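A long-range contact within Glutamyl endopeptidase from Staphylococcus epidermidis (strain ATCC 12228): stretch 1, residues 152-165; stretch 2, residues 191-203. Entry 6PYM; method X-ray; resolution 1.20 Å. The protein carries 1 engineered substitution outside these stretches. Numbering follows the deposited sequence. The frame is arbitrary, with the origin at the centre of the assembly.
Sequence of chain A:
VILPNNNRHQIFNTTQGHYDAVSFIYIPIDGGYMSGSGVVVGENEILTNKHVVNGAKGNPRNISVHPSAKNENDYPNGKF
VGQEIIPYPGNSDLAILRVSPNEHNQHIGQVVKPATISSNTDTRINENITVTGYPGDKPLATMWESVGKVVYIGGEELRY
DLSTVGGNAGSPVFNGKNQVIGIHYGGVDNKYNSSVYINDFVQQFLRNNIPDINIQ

Stretch 1 (152-165) YIGGEELRYDLSTV
Stretch 2 191-203: KYNSSVYINDFVQ

How do the two backbones run against each other? Stretch 1 comes up strand 152-154, reverses through a type II' turn from G154 to E157, with G155 at phi/psi 59/-120, and returns as strand 157-160. That returning strand lies antiparallel to strand 192-197, their N-to-C directions 148° apart. E157 pairs with V196, L158 with S195, R159 with S194 and Y160 with N193. Hydrogen bonds run from Y197 N to E156 O (2.8 Å), L158 N to S195 O (3.0 Å), S195 N to L158 O (2.8 Å), Y160 N to N193 O (2.9 Å) and N193 N to Y160 O (3.0 Å).

What occupies the face bearing E157 and R159? R159 (chi1 m, then t, t) lays its guanidinium flat on the Y192 ring (chi1 p), centres 4.2 Å apart and planes at 6°. Its NE forms a salt bridge with E157 OE2 at 2.8 Å, so one arginine both stacks across the strands and binds its own strand. E157 is t at chi1; its OE2 also lies 3.0 Å from S194 OG.

What fills the face bearing L158 and Y160? S195 (p) turns OG back to L158 O, donating at 2.9 Å, so that this oxygen accepts from both S195 N and S195 OG. The Y160 ring, chi1 30°, brings CE1 to 3.4 Å from N193 CB. N193 (m) reaches past the strand end, where ND2 donates to L162 O at 2.8 Å.

How is the turn end closed? Y197 (t) receives I153 CG2 over one ring face, 3.8 Å from the centroid, while L158 CD1 sits 3.5 Å from Y197 CD1. N199 (p) caps the following helix, OD1 accepting from V202 N at 3.0 Å. Its ND2 bonds weakly to G155 O at 3.4 Å, and a water bridges N199 ND2 (3.0 Å) to E156 OE2 (2.6 Å).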

ATOM      1  N   TYR A 152     -15.376  -9.063  -6.177  1.00 10.98           N
ATOM      2  CA  TYR A 152     -14.883  -9.816  -7.320  1.00 11.59           C
ATOM      3  C   TYR A 152     -13.470 -10.284  -7.017  1.00 11.75           C
ATOM      4  O   TYR A 152     -12.665  -9.521  -6.477  1.00 11.19           O
ATOM      5  CB  TYR A 152     -14.849  -8.937  -8.579  1.00 12.77           C
ATOM      6  CG  TYR A 152     -14.254  -9.595  -9.809  1.00 12.90           C
ATOM      7  CD1 TYR A 152     -12.888  -9.550 -10.061  1.00 14.35           C
ATOM      8  CD2 TYR A 152     -15.067 -10.228 -10.736  1.00 14.86           C
ATOM      9  CE1 TYR A 152     -12.347 -10.144 -11.193  1.00 16.47           C
ATOM     10  CE2 TYR A 152     -14.537 -10.817 -11.872  1.00 15.86           C
ATOM     11  CZ  TYR A 152     -13.179 -10.778 -12.088  1.00 15.26           C
ATOM     12  OH  TYR A 152     -12.654 -11.372 -13.219  1.00 19.74           O
ATOM     13  N   ILE A 153     -13.171 -11.531  -7.385  1.00 11.88           N
ATOM     14  CA  ILE A 153     -11.813 -12.070  -7.336  1.00 11.68           C
ATOM     15  C   ILE A 153     -11.592 -12.850  -8.624  1.00 13.07           C
ATOM     16  O   ILE A 153     -12.348 -13.780  -8.926  1.00 14.97           O
ATOM     17  CB  ILE A 153     -11.589 -13.000  -6.129  1.00 12.56           C
ATOM     18  CG1 ILE A 153     -11.947 -12.321  -4.804  1.00 12.44           C
ATOM     19  CG2 ILE A 153     -10.145 -13.487  -6.097  1.00 14.65           C
ATOM     20  CD1 ILE A 153     -11.915 -13.267  -3.613  1.00 12.46           C
ATOM     21  N   GLY A 154     -10.576 -12.476  -9.391  1.00 13.78           N
ATOM     22  CA  GLY A 154     -10.282 -13.195 -10.617  1.00 17.19           C
ATOM     23  C   GLY A 154      -8.856 -12.965 -11.057  1.00 15.87           C
ATOM     24  O   GLY A 154      -8.455 -11.817 -11.266  1.00 15.04           O
ATOM     25  N   GLY A 155      -8.087 -14.042 -11.201  1.00 16.22           N
ATOM     26  CA  GLY A 155      -6.690 -13.911 -11.574  1.00 16.73           C
ATOM     27  C   GLY A 155      -5.948 -13.067 -10.558  1.00 13.62           C
ATOM     28  O   GLY A 155      -5.887 -13.397  -9.367  1.00 16.24           O
ATOM     29  N   GLU A 156      -5.387 -11.954 -11.028  1.00 13.25           N
ATOM     30  CA  GLU A 156      -4.654 -11.013 -10.189  1.00 12.70           C
ATOM     31  C   GLU A 156      -5.483  -9.785  -9.823  1.00 11.82           C
ATOM     32  O   GLU A 156      -4.918  -8.763  -9.418  1.00 11.61           O
ATOM     33  CB  GLU A 156      -3.337 -10.610 -10.857  1.00 14.60           C
ATOM     34  CG  GLU A 156      -2.341 -11.763 -10.917  1.00 17.00           C
ATOM     35  CD  GLU A 156      -1.115 -11.489 -11.774  1.00 19.56           C
ATOM     36  OE1 GLU A 156      -1.000 -10.395 -12.368  1.00 20.14           O
ATOM     37  OE2 GLU A 156      -0.258 -12.397 -11.859  1.00 21.35           O
ATOM     38  N   GLU A 157      -6.803  -9.860  -9.949  1.00 11.56           N
ATOM     39  CA  GLU A 157      -7.680  -8.719  -9.732  1.00 11.49           C
ATOM     40  C   GLU A 157      -8.617  -9.016  -8.572  1.00 11.02           C
ATOM     41  O   GLU A 157      -9.294 -10.047  -8.561  1.00 12.38           O
ATOM     42  CB  GLU A 157      -8.480  -8.443 -11.014  1.00 14.21           C
ATOM     43  CG  GLU A 157      -9.590  -7.403 -10.883  1.00 15.22           C
ATOM     44  CD  GLU A 157      -9.156  -5.993 -11.250  1.00 16.85           C
ATOM     45  OE1 GLU A 157      -7.938  -5.742 -11.284  1.00 15.89           O
ATOM     46  OE2 GLU A 157     -10.043  -5.133 -11.492  1.00 16.27           O
ATOM     47  N   LEU A 158      -8.656  -8.114  -7.594  1.00  9.95           N
ATOM     48  CA  LEU A 158      -9.634  -8.177  -6.511  1.00  9.83           C
ATOM     49  C   LEU A 158     -10.315  -6.821  -6.434  1.00  9.95           C
ATOM     50  O   LEU A 158      -9.636  -5.793  -6.324  1.00 10.28           O
ATOM     51  CB  LEU A 158      -8.994  -8.573  -5.160  1.00 12.61           C
ATOM     52  CG  LEU A 158      -9.946  -8.745  -3.955  1.00 12.98           C
ATOM     53  CD1 LEU A 158      -9.441  -9.783  -2.968  1.00 14.47           C
ATOM     54  CD2 LEU A 158     -10.165  -7.420  -3.229  1.00 15.16           C
ATOM     55  N   ARG A 159     -11.645  -6.814  -6.503  1.00  9.32           N
ATOM     56  CA  ARG A 159     -12.417  -5.580  -6.518  1.00  9.29           C
ATOM     57  C   ARG A 159     -13.292  -5.484  -5.281  1.00  9.08           C
ATOM     58  O   ARG A 159     -13.655  -6.495  -4.671  1.00  9.60           O
ATOM     59  CB  ARG A 159     -13.315  -5.509  -7.756  1.00 10.35           C
ATOM     60  CG  ARG A 159     -12.557  -5.586  -9.062  1.00 11.12           C
ATOM     61  CD  ARG A 159     -13.506  -5.750 -10.226  1.00 11.84           C
ATOM     62  NE  ARG A 159     -12.772  -5.811 -11.484  1.00 13.68           N
ATOM     63  CZ  ARG A 159     -13.298  -6.188 -12.646  1.00 14.93           C
ATOM     64  NH1 ARG A 159     -14.572  -6.548 -12.723  1.00 18.02           N
ATOM     65  NH2 ARG A 159     -12.541  -6.212 -13.734  1.00 20.07           N
ATOM     66  N   TYR A 160     -13.663  -4.249  -4.943  1.00  8.00           N
ATOM     67  CA  TYR A 160     -14.424  -3.991  -3.728  1.00  8.73           C
ATOM     68  C   TYR A 160     -15.332  -2.783  -3.915  1.00  8.43           C
ATOM     69  O   TYR A 160     -15.175  -1.992  -4.853  1.00  9.16           O
ATOM     70  CB  TYR A 160     -13.515  -3.820  -2.497  1.00  9.20           C
ATOM     71  CG  TYR A 160     -12.147  -3.252  -2.807  1.00  7.87           C
ATOM     72  CD1 TYR A 160     -11.963  -1.896  -3.079  1.00  8.42           C
ATOM     73  CD2 TYR A 160     -11.036  -4.074  -2.816  1.00  8.91           C
ATOM     74  CE1 TYR A 160     -10.706  -1.393  -3.354  1.00  7.87           C
ATOM     75  CE2 TYR A 160      -9.782  -3.588  -3.098  1.00  9.28           C
ATOM     76  CZ  TYR A 160      -9.614  -2.248  -3.366  1.00  7.83           C
ATOM     77  OH  TYR A 160      -8.349  -1.789  -3.639  1.00  8.73           O
ATOM     78  N   ASP A 161     -16.277  -2.644  -2.981  1.00  8.81           N
ATOM     79  CA  ASP A 161     -17.334  -1.636  -3.047  1.00  8.99           C
ATOM     80  C   ASP A 161     -17.066  -0.417  -2.168  1.00  8.88           C
ATOM     81  O   ASP A 161     -17.938   0.449  -2.042  1.00 10.25           O
ATOM     82  CB  ASP A 161     -18.704  -2.253  -2.719  1.00 10.60           C
ATOM     83  CG  ASP A 161     -18.864  -2.633  -1.249  1.00 12.35           C
ATOM     84  OD1 ASP A 161     -17.975  -2.373  -0.420  1.00 12.08           O
ATOM     85  OD2 ASP A 161     -19.926  -3.205  -0.910  1.00 16.86           O
ATOM     86  N   LEU A 162     -15.888  -0.325  -1.570  1.00  9.17           N
ATOM     87  CA  LEU A 162     -15.520   0.787  -0.709  1.00  8.87           C
ATOM     88  C   LEU A 162     -14.895   1.910  -1.535  1.00  8.22           C
ATOM     89  O   LEU A 162     -14.347   1.684  -2.617  1.00  9.92           O
ATOM     90  CB  LEU A 162     -14.560   0.313   0.383  1.00  9.39           C
ATOM     91  CG  LEU A 162     -13.276  -0.390  -0.065  1.00  8.27           C
ATOM     92  CD1 LEU A 162     -12.138   0.602  -0.328  1.00 10.52           C
ATOM     93  CD2 LEU A 162     -12.852  -1.458   0.949  1.00 12.46           C
ATOM     94  N   SER A 163     -14.982   3.132  -1.011  1.00  8.14           N
ATOM     95  CA  SER A 163     -14.511   4.320  -1.717  1.00  8.23           C
ATOM     96  C   SER A 163     -13.017   4.578  -1.515  1.00  7.85           C
ATOM     97  O   SER A 163     -12.454   4.329  -0.445  1.00  8.42           O
ATOM     98  CB  SER A 163     -15.280   5.547  -1.241  1.00  9.21           C
ATOM     99  OG  SER A 163     -16.634   5.527  -1.659  1.00  9.39           O
ATOM    100  N   THR A 164     -12.386   5.113  -2.565  1.00  7.89           N
ATOM    101  CA  THR A 164     -10.998   5.558  -2.537  1.00  8.34           C
ATOM    102  C   THR A 164     -10.888   6.801  -3.409  1.00  8.06           C
ATOM    103  O   THR A 164     -11.761   7.075  -4.235  1.00  8.50           O
ATOM    104  CB  THR A 164     -10.041   4.489  -3.087  1.00  7.89           C
ATOM    105  OG1 THR A 164     -10.334   4.264  -4.469  1.00  8.74           O
ATOM    106  CG2 THR A 164     -10.168   3.170  -2.334  1.00  9.76           C
ATOM    107  N   VAL A 165      -9.799   7.552  -3.232  1.00  8.35           N
ATOM    108  CA  VAL A 165      -9.554   8.780  -3.981  1.00  9.63           C
ATOM    109  C   VAL A 165      -8.095   8.806  -4.397  1.00  9.01           C
ATOM    110  O   VAL A 165      -7.224   8.331  -3.664  1.00  9.90           O
ATOM    111  CB  VAL A 165      -9.904  10.035  -3.130  1.00 10.87           C
ATOM    112  CG1 VAL A 165      -9.512  11.340  -3.841  1.00 12.94           C
ATOM    113  CG2 VAL A 165     -11.384  10.058  -2.796  1.00 12.09           C
ATOM    114  N   LYS A 191     -18.679   2.080 -10.340  1.00  9.75           N
ATOM    115  CA  LYS A 191     -18.746   0.627 -10.443  1.00 10.53           C
ATOM    116  C   LYS A 191     -18.025  -0.084  -9.307  1.00 10.56           C
ATOM    117  O   LYS A 191     -18.665  -0.829  -8.561  1.00 12.69           O
ATOM    118  CB  LYS A 191     -18.238   0.163 -11.816  1.00 10.96           C
ATOM    119  CG  LYS A 191     -19.121   0.629 -12.970  1.00 12.55           C
ATOM    120  CD  LYS A 191     -18.590   0.159 -14.320  1.00 14.87           C
ATOM    121  CE  LYS A 191     -19.460   0.655 -15.469  1.00 17.04           C
ATOM    122  NZ  LYS A 191     -18.917   0.214 -16.791  1.00 18.78           N
ATOM    123  N   TYR A 192     -16.720   0.111  -9.150  1.00  9.47           N
ATOM    124  CA  TYR A 192     -15.946  -0.624  -8.156  1.00  9.21           C
ATOM    125  C   TYR A 192     -14.567   0.009  -8.075  1.00  8.40           C
ATOM    126  O   TYR A 192     -14.160   0.777  -8.950  1.00  9.16           O
ATOM    127  CB  TYR A 192     -15.811  -2.116  -8.505  1.00 10.73           C
ATOM    128  CG  TYR A 192     -15.318  -2.354  -9.907  1.00 11.38           C
ATOM    129  CD1 TYR A 192     -13.971  -2.211 -10.236  1.00 12.15           C
ATOM    130  CD2 TYR A 192     -16.207  -2.686 -10.919  1.00 12.27           C
ATOM    131  CE1 TYR A 192     -13.530  -2.409 -11.526  1.00 13.99           C
ATOM    132  CE2 TYR A 192     -15.774  -2.894 -12.209  1.00 14.95           C
ATOM    133  CZ  TYR A 192     -14.439  -2.744 -12.511  1.00 13.79           C
ATOM    134  OH  TYR A 192     -14.014  -2.944 -13.806  1.00 17.44           O
ATOM    135  N   ASN A 193     -13.844  -0.350  -7.019  1.00  8.11           N
ATOM    136  CA  ASN A 193     -12.416  -0.102  -6.935  1.00  7.91           C
ATOM    137  C   ASN A 193     -11.663  -1.425  -6.989  1.00  8.07           C
ATOM    138  O   ASN A 193     -12.224  -2.488  -6.719  1.00  8.52           O
ATOM    139  CB  ASN A 193     -12.084   0.723  -5.692  1.00  8.07           C
ATOM    140  CG  ASN A 193     -12.488   2.169  -5.869  1.00  7.79           C
ATOM    141  OD1 ASN A 193     -12.014   2.836  -6.793  1.00  8.51           O
ATOM    142  ND2 ASN A 193     -13.413   2.642  -5.045  1.00  8.16           N
ATOM    143  N   SER A 194     -10.390  -1.346  -7.377  1.00  8.13           N
ATOM    144  CA  SER A 194      -9.618  -2.514  -7.772  1.00  8.20           C
ATOM    145  C   SER A 194      -8.247  -2.542  -7.116  1.00  8.27           C
ATOM    146  O   SER A 194      -7.603  -1.508  -6.921  1.00  8.12           O
ATOM    147  CB  SER A 194      -9.366  -2.523  -9.284  1.00 10.91           C
ATOM    148  OG  SER A 194     -10.569  -2.518 -10.029  1.00 13.95           O
ATOM    149  N   SER A 195      -7.780  -3.763  -6.870  1.00  8.40           N
ATOM    150  CA  SER A 195      -6.467  -4.026  -6.313  1.00  7.65           C
ATOM    151  C   SER A 195      -5.815  -5.186  -7.052  1.00  7.85           C
ATOM    152  O   SER A 195      -6.481  -6.007  -7.699  1.00  8.74           O
ATOM    153  CB  SER A 195      -6.568  -4.375  -4.826  1.00  8.57           C
ATOM    154  OG  SER A 195      -7.236  -5.614  -4.618  1.00  9.22           O
ATOM    155  N   VAL A 196      -4.490  -5.232  -6.953  1.00  7.68           N
ATOM    156  CA  VAL A 196      -3.725  -6.406  -7.352  1.00  8.64           C
ATOM    157  C   VAL A 196      -3.889  -7.450  -6.264  1.00  8.59           C
ATOM    158  O   VAL A 196      -3.483  -7.233  -5.116  1.00  9.19           O
ATOM    159  CB  VAL A 196      -2.241  -6.075  -7.554  1.00  8.15           C
ATOM    160  CG1 VAL A 196      -1.488  -7.319  -8.039  1.00 10.19           C
ATOM    161  CG2 VAL A 196      -2.081  -4.925  -8.528  1.00 10.07           C
ATOM    162  N   TYR A 197      -4.472  -8.587  -6.626  1.00  8.75           N
ATOM    163  CA  TYR A 197      -4.702  -9.679  -5.693  1.00  8.55           C
ATOM    164  C   TYR A 197      -3.407 -10.450  -5.483  1.00  8.87           C
ATOM    165  O   TYR A 197      -2.746 -10.842  -6.450  1.00 10.07           O
ATOM    166  CB  TYR A 197      -5.749 -10.600  -6.304  1.00 10.89           C
ATOM    167  CG  TYR A 197      -6.228 -11.738  -5.443  1.00 11.16           C
ATOM    168  CD1 TYR A 197      -6.607 -11.534  -4.124  1.00 11.51           C
ATOM    169  CD2 TYR A 197      -6.350 -13.014  -5.969  1.00 11.32           C
ATOM    170  CE1 TYR A 197      -7.082 -12.569  -3.348  1.00 13.10           C
ATOM    171  CE2 TYR A 197      -6.823 -14.059  -5.197  1.00 12.91           C
ATOM    172  CZ  TYR A 197      -7.186 -13.827  -3.891  1.00 12.74           C
ATOM    173  OH  TYR A 197      -7.662 -14.852  -3.113  1.00 15.81           O
ATOM    174  N   ILE A 198      -3.041 -10.668  -4.224  1.00  8.88           N
ATOM    175  CA  ILE A 198      -1.785 -11.345  -3.935  1.00  9.40           C
ATOM    176  C   ILE A 198      -2.005 -12.853  -4.017  1.00 10.24           C
ATOM    177  O   ILE A 198      -2.156 -13.544  -3.003  1.00 10.76           O
ATOM    178  CB  ILE A 198      -1.192 -10.854  -2.603  1.00  9.40           C
ATOM    179  CG1 ILE A 198      -0.902  -9.350  -2.697  1.00  9.69           C
ATOM    180  CG2 ILE A 198       0.076 -11.630  -2.243  1.00 11.24           C
ATOM    181  CD1 ILE A 198      -0.583  -8.682  -1.369  1.00 10.89           C
ATOM    182  N   ASN A 199      -2.073 -13.358  -5.242  1.00 10.72           N
ATOM    183  CA  ASN A 199      -2.278 -14.780  -5.477  1.00 12.20           C
ATOM    184  C   ASN A 199      -0.951 -15.533  -5.360  1.00 11.92           C
ATOM    185  O   ASN A 199       0.080 -14.978  -4.973  1.00 11.02           O
ATOM    186  CB  ASN A 199      -3.014 -15.009  -6.795  1.00 14.43           C
ATOM    187  CG  ASN A 199      -2.160 -14.713  -8.016  1.00 15.12           C
ATOM    188  OD1 ASN A 199      -0.965 -14.439  -7.926  1.00 14.90           O
ATOM    189  ND2 ASN A 199      -2.783 -14.799  -9.186  1.00 19.95           N
ATOM    190  N   ASP A 200      -0.963 -16.826  -5.703  1.00 13.06           N
ATOM    191  CA  ASP A 200       0.229 -17.651  -5.514  1.00 14.00           C
ATOM    192  C   ASP A 200       1.402 -17.149  -6.346  1.00 12.62           C
ATOM    193  O   ASP A 200       2.552 -17.185  -5.892  1.00 13.68           O
ATOM    194  CB  ASP A 200      -0.077 -19.116  -5.830  1.00 18.83           C
ATOM    195  CG  ASP A 200      -0.994 -19.754  -4.805  1.00 22.68           C
ATOM    196  OD1 ASP A 200      -1.086 -19.231  -3.674  1.00 25.90           O
ATOM    197  OD2 ASP A 200      -1.609 -20.792  -5.130  1.00 34.13           O
ATOM    198  N   PHE A 201       1.140 -16.678  -7.564  1.00 14.02           N
ATOM    199  CA  PHE A 201       2.221 -16.162  -8.397  1.00 14.56           C
ATOM    200  C   PHE A 201       2.802 -14.874  -7.827  1.00 12.26           C
ATOM    201  O   PHE A 201       4.017 -14.655  -7.875  1.00 12.50           O
ATOM    202  CB  PHE A 201       1.727 -15.957  -9.826  1.00 17.50           C
ATOM    203  CG  PHE A 201       1.282 -17.226 -10.491  1.00 23.10           C
ATOM    204  CD1 PHE A 201       2.215 -18.129 -10.973  1.00 24.60           C
ATOM    205  CD2 PHE A 201      -0.064 -17.529 -10.618  1.00 25.22           C
ATOM    206  CE1 PHE A 201       1.810 -19.307 -11.583  1.00 26.26           C
ATOM    207  CE2 PHE A 201      -0.474 -18.704 -11.227  1.00 27.13           C
ATOM    208  CZ  PHE A 201       0.466 -19.593 -11.708  1.00 27.48           C
ATOM    209  N   VAL A 202       1.951 -14.006  -7.277  1.00 11.44           N
ATOM    210  CA  VAL A 202       2.470 -12.807  -6.636  1.00 10.22           C
ATOM    211  C   VAL A 202       3.281 -13.179  -5.403  1.00  9.65           C
ATOM    212  O   VAL A 202       4.333 -12.593  -5.135  1.00 10.47           O
ATOM    213  CB  VAL A 202       1.330 -11.823  -6.325  1.00 10.22           C
ATOM    214  CG1 VAL A 202       1.872 -10.624  -5.558  1.00 11.76           C
ATOM    215  CG2 VAL A 202       0.648 -11.379  -7.625  1.00 12.65           C
ATOM    216  N   GLN A 203       2.809 -14.167  -4.645  1.00 10.09           N
ATOM    217  CA  GLN A 203       3.539 -14.599  -3.458  1.00 11.20           C
ATOM    218  C   GLN A 203       4.925 -15.123  -3.811  1.00 10.47           C
ATOM    219  O   GLN A 203       5.883 -14.901  -3.064  1.00 11.45           O
ATOM    220  CB  GLN A 203       2.723 -15.637  -2.694  1.00 11.50           C
ATOM    221  CG  GLN A 203       1.489 -15.029  -2.055  1.00 11.09           C
ATOM    222  CD  GLN A 203       0.536 -16.062  -1.506  1.00 13.12           C
ATOM    223  OE1 GLN A 203       0.958 -17.022  -0.855  1.00 15.24           O
ATOM    224  NE2 GLN A 203      -0.752 -15.892  -1.771  1.00 13.66           N
TER
HETATM  225  O   HOH W   1      -5.903 -15.909  -8.662  1.00 26.47           O
HETATM  226  O   HOH W   2      -1.194 -14.854 -11.734  1.00 20.68           O